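Local coordinates for protein Atp-dependent DNA ligase (Psychromonas sp., PDB 4D05) that probably seals breaks in double-stranded DNA, using ATP to form an enzyme-adenylate intermediate before joining the strand ends, at residues P227-F237 with F248-Y258. Numbering follows the deposited sequence.
Sequences PPIGSLITYRF and FASFVRIRVIY. With SO4 (sulfate ion), chain D.
P227, an apolar ring, packs between F251 and I254, its CG 3.9 Å from CE1 of F251 and its CB against the I254 methyl CD1. P228 meets that same CD1 through its ring CD, while its carbonyl O, closing a type II turn, accepts from both N and OG of S231. G230 has phi at +101°, where a CB would be jammed against the carbonyl O of I229, so glycine fits. At L232 the antiparallel pairing begins: its N donates to V256 O. R255 and V256 both face L232, a classic beta bulge, and both their N-H groups bond its O, R255 N at 2.8 Å. I233, on the face it shares with Y235, F251 and I254, pushes CG2 against the edge of the F251 ring, 3.8 Å from CE1; F218 stacks on F251. T234 lies at a second bulge, its O taking V252 N and, weakly, R253 N. With chi1 at -68°, its OG1 sits beside its own backbone N and receives R255 NH1 at 2.9 Å, almost in the guanidinium plane; E182 also bonds this hydroxyl. The CA-H of Y235 reaches S250 O, CA to O 3.2 Å, whereas R236 pairs with S250 through two backbone bonds and lays CB 3.7 Å from V252 CG2. Bends at chi2 and chi3 fold R255 back so that its guanidinium, one face covered by R253 NH2, reaches a sulfate: R255 NH2 binds O2 at 2.9 Å and NE shares O3 with R253 NH1. The sulfate, probably from the crystallisation liquor, would offset the charges of the two overlapping guanidinium groups, so this edge of the OB-like domain can hold an oxyanion, consistent with a place for DNA phosphate.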
# COMPACT_ATOMS: atom_id res chain seq x y z
N PRO A 227 18.71 -15.82 16.22
CA PRO A 227 18.49 -14.48 16.78
C PRO A 227 18.51 -14.55 18.30
O PRO A 227 17.95 -15.49 18.87
CB PRO A 227 17.07 -14.12 16.32
CG PRO A 227 16.73 -15.10 15.28
CD PRO A 227 17.58 -16.29 15.41
N PRO A 228 19.12 -13.56 18.95
CA PRO A 228 19.15 -13.57 20.41
C PRO A 228 17.74 -13.55 21.00
O PRO A 228 16.85 -12.85 20.49
CB PRO A 228 19.87 -12.26 20.76
CG PRO A 228 20.68 -11.94 19.54
CD PRO A 228 19.83 -12.40 18.38
N ILE A 229 17.55 -14.25 22.12
CA ILE A 229 16.29 -14.13 22.82
C ILE A 229 16.22 -12.70 23.32
O ILE A 229 17.25 -12.13 23.74
CB ILE A 229 16.18 -15.15 23.97
CG1 ILE A 229 16.13 -16.58 23.37
CG2 ILE A 229 14.96 -14.86 24.82
CD1 ILE A 229 16.29 -17.70 24.42
N GLY A 230 15.05 -12.08 23.18
CA GLY A 230 14.85 -10.70 23.58
C GLY A 230 14.90 -9.75 22.40
O GLY A 230 14.48 -8.58 22.55
N SER A 231 15.42 -10.21 21.25
CA SER A 231 15.56 -9.32 20.12
C SER A 231 14.21 -9.02 19.48
O SER A 231 13.25 -9.81 19.58
CB SER A 231 16.54 -9.88 19.10
OG SER A 231 16.11 -11.09 18.51
N LEU A 232 14.14 -7.83 18.88
CA LEU A 232 12.99 -7.44 18.10
C LEU A 232 13.27 -7.84 16.66
O LEU A 232 14.28 -7.43 16.11
CB LEU A 232 12.78 -5.92 18.20
CG LEU A 232 11.50 -5.42 17.51
CD1 LEU A 232 10.27 -5.83 18.32
CD2 LEU A 232 11.55 -3.88 17.28
N ILE A 233 12.39 -8.66 16.09
CA ILE A 233 12.58 -9.17 14.75
C ILE A 233 11.39 -8.77 13.91
O ILE A 233 10.34 -8.43 14.45
CB ILE A 233 12.80 -10.71 14.73
CG1 ILE A 233 11.59 -11.50 15.26
CG2 ILE A 233 14.06 -11.02 15.55
CD1 ILE A 233 10.52 -11.77 14.24
N THR A 234 11.58 -8.82 12.58
CA THR A 234 10.50 -8.63 11.65
C THR A 234 10.12 -9.99 11.08
O THR A 234 11.00 -10.78 10.72
CB THR A 234 10.92 -7.72 10.50
OG1 THR A 234 11.12 -6.40 11.01
CG2 THR A 234 9.83 -7.67 9.43
N TYR A 235 8.81 -10.24 11.04
CA TYR A 235 8.29 -11.44 10.42
C TYR A 235 7.34 -11.04 9.30
O TYR A 235 6.86 -9.91 9.27
CB TYR A 235 7.60 -12.34 11.43
CG TYR A 235 6.38 -11.74 12.07
CD1 TYR A 235 6.49 -10.92 13.19
CD2 TYR A 235 5.12 -12.01 11.58
CE1 TYR A 235 5.36 -10.36 13.80
CE2 TYR A 235 3.99 -11.47 12.16
CZ TYR A 235 4.11 -10.63 13.26
OH TYR A 235 2.96 -10.11 13.85
N ARG A 236 7.11 -11.99 8.41
CA ARG A 236 6.29 -11.79 7.23
C ARG A 236 5.11 -12.73 7.34
O ARG A 236 5.23 -13.83 7.91
CB ARG A 236 7.15 -12.09 6.00
CG ARG A 236 6.44 -11.95 4.69
CD ARG A 236 7.41 -12.05 3.56
NE ARG A 236 8.44 -11.01 3.63
CZ ARG A 236 9.44 -10.90 2.75
NH1 ARG A 236 9.55 -11.77 1.73
NH2 ARG A 236 10.33 -9.94 2.88
N PHE A 237 3.94 -12.30 6.87
CA PHE A 237 2.74 -13.10 7.02
C PHE A 237 1.67 -12.61 6.05
O PHE A 237 1.85 -11.62 5.38
CB PHE A 237 2.22 -13.00 8.46
CG PHE A 237 1.67 -11.64 8.81
CD1 PHE A 237 2.50 -10.59 9.10
CD2 PHE A 237 0.28 -11.42 8.85
CE1 PHE A 237 1.99 -9.34 9.42
CE2 PHE A 237 -0.23 -10.16 9.19
CZ PHE A 237 0.63 -9.13 9.48
N PHE A 248 0.88 -18.03 7.91
CA PHE A 248 2.03 -18.31 7.04
C PHE A 248 3.23 -17.44 7.45
O PHE A 248 3.93 -16.91 6.61
CB PHE A 248 1.66 -18.08 5.56
CG PHE A 248 0.40 -18.80 5.17
CD1 PHE A 248 0.23 -20.14 5.47
CD2 PHE A 248 -0.61 -18.13 4.49
CE1 PHE A 248 -0.93 -20.79 5.13
CE2 PHE A 248 -1.78 -18.78 4.15
CZ PHE A 248 -1.93 -20.10 4.46
N ALA A 249 3.45 -17.32 8.75
CA ALA A 249 4.49 -16.46 9.28
C ALA A 249 5.89 -17.04 9.05
O ALA A 249 6.11 -18.25 9.18
CB ALA A 249 4.25 -16.25 10.74
N SER A 250 6.81 -16.18 8.64
CA SER A 250 8.18 -16.57 8.41
C SER A 250 9.10 -15.47 8.94
O SER A 250 8.73 -14.31 9.03
CB SER A 250 8.43 -16.82 6.92
OG SER A 250 8.19 -15.63 6.19
N PHE A 251 10.33 -15.85 9.23
CA PHE A 251 11.34 -14.95 9.75
C PHE A 251 11.90 -14.10 8.64
O PHE A 251 12.25 -14.63 7.58
CB PHE A 251 12.46 -15.75 10.41
CG PHE A 251 13.61 -14.90 10.93
CD1 PHE A 251 13.47 -14.16 12.08
CD2 PHE A 251 14.83 -14.89 10.28
CE1 PHE A 251 14.51 -13.38 12.55
CE2 PHE A 251 15.88 -14.12 10.76
CZ PHE A 251 15.73 -13.38 11.88
N VAL A 252 12.00 -12.80 8.88
CA VAL A 252 12.69 -11.89 7.95
C VAL A 252 14.08 -11.56 8.47
O VAL A 252 15.06 -12.05 7.93
CB VAL A 252 11.89 -10.63 7.67
CG1 VAL A 252 12.58 -9.78 6.61
CG2 VAL A 252 10.52 -11.00 7.15
N ARG A 253 14.17 -10.75 9.53
CA ARG A 253 15.47 -10.27 10.00
C ARG A 253 15.36 -9.62 11.36
O ARG A 253 14.26 -9.25 11.81
CB ARG A 253 16.08 -9.27 9.01
CG ARG A 253 15.34 -7.94 8.98
CD ARG A 253 15.74 -7.17 7.74
NE ARG A 253 15.06 -5.89 7.56
CZ ARG A 253 15.48 -4.72 8.05
NH1 ARG A 253 16.59 -4.64 8.79
NH2 ARG A 253 14.78 -3.61 7.78
N ILE A 254 16.50 -9.54 12.03
CA ILE A 254 16.61 -8.82 13.30
C ILE A 254 16.61 -7.31 13.08
O ILE A 254 17.29 -6.80 12.19
CB ILE A 254 17.93 -9.22 13.98
CG1 ILE A 254 17.91 -10.73 14.28
CG2 ILE A 254 18.17 -8.39 15.23
CD1 ILE A 254 19.26 -11.30 14.69
N ARG A 255 15.88 -6.61 13.94
CA ARG A 255 15.85 -5.15 13.94
C ARG A 255 16.63 -4.54 15.09
O ARG A 255 17.40 -3.60 14.89
CB ARG A 255 14.42 -4.67 14.03
CG ARG A 255 13.50 -5.21 12.93
CD ARG A 255 14.05 -4.96 11.53
NE ARG A 255 14.00 -3.55 11.16
CZ ARG A 255 12.98 -2.98 10.52
NH1 ARG A 255 11.89 -3.67 10.21
NH2 ARG A 255 13.06 -1.69 10.19
N VAL A 256 16.39 -5.04 16.30
CA VAL A 256 17.01 -4.48 17.48
C VAL A 256 17.37 -5.63 18.43
O VAL A 256 16.54 -6.52 18.67
CB VAL A 256 16.06 -3.52 18.24
CG1 VAL A 256 16.75 -2.97 19.48
CG2 VAL A 256 15.56 -2.36 17.36
N ILE A 257 18.56 -5.60 18.99
CA ILE A 257 18.90 -6.55 20.07
C ILE A 257 18.61 -5.93 21.43
O ILE A 257 19.05 -4.82 21.76
CB ILE A 257 20.33 -6.91 19.99
CG1 ILE A 257 20.62 -7.42 18.61
CG2 ILE A 257 20.70 -8.03 20.99
CD1 ILE A 257 22.02 -7.25 18.27
N TYR A 258 17.86 -6.63 22.25
CA TYR A 258 17.58 -6.11 23.60
C TYR A 258 18.54 -6.29 24.81
O TYR A 258 18.12 -6.67 25.90
CB TYR A 258 16.11 -5.88 23.94
CG TYR A 258 15.49 -4.72 23.23
CD1 TYR A 258 15.78 -3.42 23.63
CD2 TYR A 258 14.62 -4.91 22.15
CE1 TYR A 258 15.21 -2.33 22.98
CE2 TYR A 258 14.03 -3.83 21.51
CZ TYR A 258 14.34 -2.54 21.93
OH TYR A 258 13.78 -1.45 21.29
S SO4 D . 16.62 -0.90 10.02
O1 SO4 D . 16.46 -1.04 8.56
O2 SO4 D . 15.50 -0.11 10.57
O3 SO4 D . 16.64 -2.19 10.76
O4 SO4 D . 17.88 -0.19 10.31
O HOH W 1 18.28 -9.70 22.56